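Local coordinates for protein PlzA (Borrelia burgdorferi, PDB 7MIE) that binds the bacterial second messenger c-di-GMP through its PilZ domain and probably acts as a signalling receptor for it, at residues Asp160-Leu163 with Gly164-Gln167. Residues are numbered along the deposited sequence; the frame is centred on the assembly and turned at random.
Sequences DLKL and GQNQ. With C2E (9,9'-[(2R,3R,3aS,5S,7aR,9R,10R,10aS,12S,14aR)-3,5,10,12-tetrahydroxy-5,12-dioxidooctahydro-2H,7H-difuro[3,2-d:3',2'-j][1,3,7,9,2,8]tetraoxadiphosphacyclododecine-2,9-diyl]bis(2-amino-1,9-dihydro-6H-purin-6-one)), chain C.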
loop_
_atom_site.group_PDB
_atom_site.type_symbol
_atom_site.label_atom_id
_atom_site.label_comp_id
_atom_site.label_asym_id
_atom_site.label_seq_id
_atom_site.Cartn_x
_atom_site.Cartn_y
_atom_site.Cartn_z
ATOM N N ASP A 160 15.804 -1.073 -1.805
ATOM C CA ASP A 160 16.814 -1.230 -2.843
ATOM C C ASP A 160 16.194 -1.758 -4.128
ATOM O O ASP A 160 16.496 -1.258 -5.208
ATOM C CB ASP A 160 17.847 -2.282 -2.432
ATOM C CG ASP A 160 18.860 -1.821 -1.414
ATOM O OD1 ASP A 160 19.067 -0.566 -1.262
ATOM O OD2 ASP A 160 19.492 -2.740 -0.807
ATOM N N LEU A 161 15.314 -2.738 -4.006
ATOM C CA LEU A 161 14.659 -3.302 -5.191
ATOM C C LEU A 161 13.722 -2.283 -5.833
ATOM O O LEU A 161 13.669 -2.171 -7.059
ATOM C CB LEU A 161 13.896 -4.566 -4.805
ATOM C CG LEU A 161 14.777 -5.701 -4.281
ATOM C CD1 LEU A 161 13.889 -6.905 -3.954
ATOM C CD2 LEU A 161 15.837 -6.093 -5.324
ATOM N N LYS A 162 12.983 -1.530 -5.005
ATOM C CA LYS A 162 12.133 -0.490 -5.563
ATOM C C LYS A 162 12.942 0.566 -6.305
ATOM O O LYS A 162 12.520 0.995 -7.390
ATOM C CB LYS A 162 11.252 0.124 -4.452
ATOM C CG LYS A 162 10.228 1.111 -4.994
ATOM C CD LYS A 162 9.242 1.588 -3.879
ATOM C CE LYS A 162 8.211 2.529 -4.506
ATOM N NZ LYS A 162 7.258 3.036 -3.480
ATOM N N LEU A 163 14.088 0.983 -5.752
ATOM C CA LEU A 163 14.947 1.972 -6.413
ATOM C C LEU A 163 15.447 1.453 -7.770
ATOM O O LEU A 163 15.500 2.195 -8.744
ATOM C CB LEU A 163 16.165 2.291 -5.528
ATOM C CG LEU A 163 17.275 3.131 -6.171
ATOM C CD1 LEU A 163 16.738 4.515 -6.579
ATOM C CD2 LEU A 163 18.421 3.309 -5.179
ATOM N N GLY A 164 15.842 0.192 -7.806
ATOM C CA GLY A 164 16.435 -0.359 -9.015
ATOM C C GLY A 164 15.454 -0.505 -10.177
ATOM O O GLY A 164 15.869 -0.421 -11.330
ATOM N N GLN A 165 14.172 -0.826 -9.888
ATOM C CA GLN A 165 13.215 -0.996 -10.984
ATOM C C GLN A 165 13.642 -2.091 -11.956
ATOM O O GLN A 165 13.430 -1.981 -13.167
ATOM C CB GLN A 165 13.027 0.330 -11.740
ATOM C CG GLN A 165 12.252 1.329 -10.893
ATOM C CD GLN A 165 10.860 0.797 -10.643
ATOM O OE1 GLN A 165 10.118 0.558 -11.589
ATOM N NE2 GLN A 165 10.503 0.585 -9.382
ATOM N N ASN A 166 14.299 -3.119 -11.411
ATOM C CA ASN A 166 14.824 -4.214 -12.205
ATOM C C ASN A 166 13.933 -5.450 -12.106
ATOM O O ASN A 166 13.978 -6.288 -13.003
ATOM C CB ASN A 166 16.238 -4.585 -11.729
ATOM C CG ASN A 166 17.225 -3.451 -11.966
ATOM O OD1 ASN A 166 17.217 -2.850 -13.042
ATOM N ND2 ASN A 166 18.082 -3.157 -10.982
ATOM N N GLN A 167 13.228 -5.609 -10.982
ATOM C CA GLN A 167 12.312 -6.744 -10.825
ATOM C C GLN A 167 11.065 -6.251 -10.098
ATOM O O GLN A 167 11.054 -5.145 -9.554
ATOM C CB GLN A 167 13.003 -7.893 -10.085
ATOM C CG GLN A 167 13.439 -7.555 -8.678
ATOM C CD GLN A 167 14.422 -8.590 -8.155
ATOM O OE1 GLN A 167 14.200 -9.224 -7.138
ATOM N NE2 GLN A 167 15.529 -8.777 -8.853
HETATM P P1 C2E C . 8.733 -1.176 -16.041
HETATM O O2P C2E C . 8.682 -2.015 -17.244
HETATM O O1P C2E C . 9.022 0.301 -16.131
HETATM O "O5'" C2E C . 7.232 -1.231 -15.468
HETATM C "C5'" C2E C . 6.902 -0.377 -14.361
HETATM C "C4'" C2E C . 5.656 -0.896 -13.682
HETATM O "O4'" C2E C . 4.575 -0.962 -14.637
HETATM C "C3'" C2E C . 5.747 -2.327 -13.142
HETATM O "O3'" C2E C . 6.364 -2.258 -11.861
HETATM C "C2'" C2E C . 4.232 -2.596 -12.933
HETATM O "O2'" C2E C . 3.772 -1.872 -11.809
HETATM C "C1'" C2E C . 3.631 -1.913 -14.174
HETATM N N9 C2E C . 3.358 -2.862 -15.242
HETATM C C8 C2E C . 3.997 -3.041 -16.447
HETATM N N7 C2E C . 3.478 -3.997 -17.170
HETATM C C5 C2E C . 2.453 -4.502 -16.363
HETATM C C6 C2E C . 1.552 -5.568 -16.588
HETATM O O6 C2E C . 1.538 -6.341 -17.558
HETATM N N1 C2E C . 0.685 -5.740 -15.494
HETATM C C2 C2E C . 0.679 -4.967 -14.350
HETATM N N2 C2E C . -0.215 -5.267 -13.383
HETATM N N3 C2E C . 1.526 -3.967 -14.132
HETATM C C4 C2E C . 2.374 -3.801 -15.185
HETATM P P11 C2E C . 6.971 -3.630 -11.249
HETATM O O21 C2E C . 7.344 -3.256 -9.855
HETATM O O11 C2E C . 5.924 -4.695 -11.437
HETATM O O5A C2E C . 8.201 -3.946 -12.245
HETATM C C5A C2E C . 9.382 -3.129 -12.040
HETATM C C4A C2E C . 10.306 -3.329 -13.209
HETATM O O4A C2E C . 10.761 -4.702 -13.248
HETATM C C3A C2E C . 9.647 -3.107 -14.571
HETATM O O3A C2E C . 9.626 -1.701 -14.805
HETATM C C2A C2E C . 10.580 -3.917 -15.468
HETATM O O2A C2E C . 11.795 -3.233 -15.741
HETATM C C1A C2E C . 10.820 -5.141 -14.576
HETATM N N91 C2E C . 9.907 -6.245 -14.807
HETATM C C81 C2E C . 8.868 -6.664 -14.002
HETATM N N71 C2E C . 8.240 -7.693 -14.513
HETATM C C51 C2E C . 8.906 -7.977 -15.708
HETATM C C61 C2E C . 8.686 -8.991 -16.686
HETATM O O61 C2E C . 7.852 -9.904 -16.715
HETATM N N11 C2E C . 9.607 -8.904 -17.726
HETATM C C21 C2E C . 10.577 -7.942 -17.856
HETATM N N21 C2E C . 11.353 -8.036 -18.951
HETATM N N31 C2E C . 10.826 -7.018 -16.927
HETATM C C41 C2E C . 9.932 -7.084 -15.890
HETATM O O HOH W 1 14.874 -3.980 -8.716
HETATM O O HOH W 2 11.451 -2.637 -8.709
#
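With CG anti to its carbonyl carbon (chi1 -71°) and the chain bent again at chi2 (-64°), Gln165 folds its amide back over the end of the helix. There NE2 donates to Lys162 O at 2.9 Å, nearly straight at 171°; the acceptor lies close to the amide plane and is met on a lone pair, which fixes the rotation of the amide. Leu161 O gathers three donors: Gln165 N at 3.2 Å and two waters, one of which accepts from Asn166 N, while the other also donates to Gln167 O. Gly164 N, bonded to Asp160 O, closes the preceding helical turn. This is the C-terminal end of helix 149-164, where Gln165 leaves helical geometry with positive phi and the chain enters the loop that carries Arg168 and Arg172, the RxxxR motif with which PilZ domains bind c-di-GMP. Gln167, extended beyond CG, crosses Leu161 at a slant and brings OE1 to 4.0 Å from both CD1 and CD2 of that leucine, which also packs on Ile169. On the ligand side, Gln165 O receives a weak bond from the ribose hydroxyl O2A of one c-di-GMP, at 3.3 Å, and Gln165 OE1 lies 3.8 Å from C5A of the same ligand; Gln167 touches a second c-di-GMP molecule.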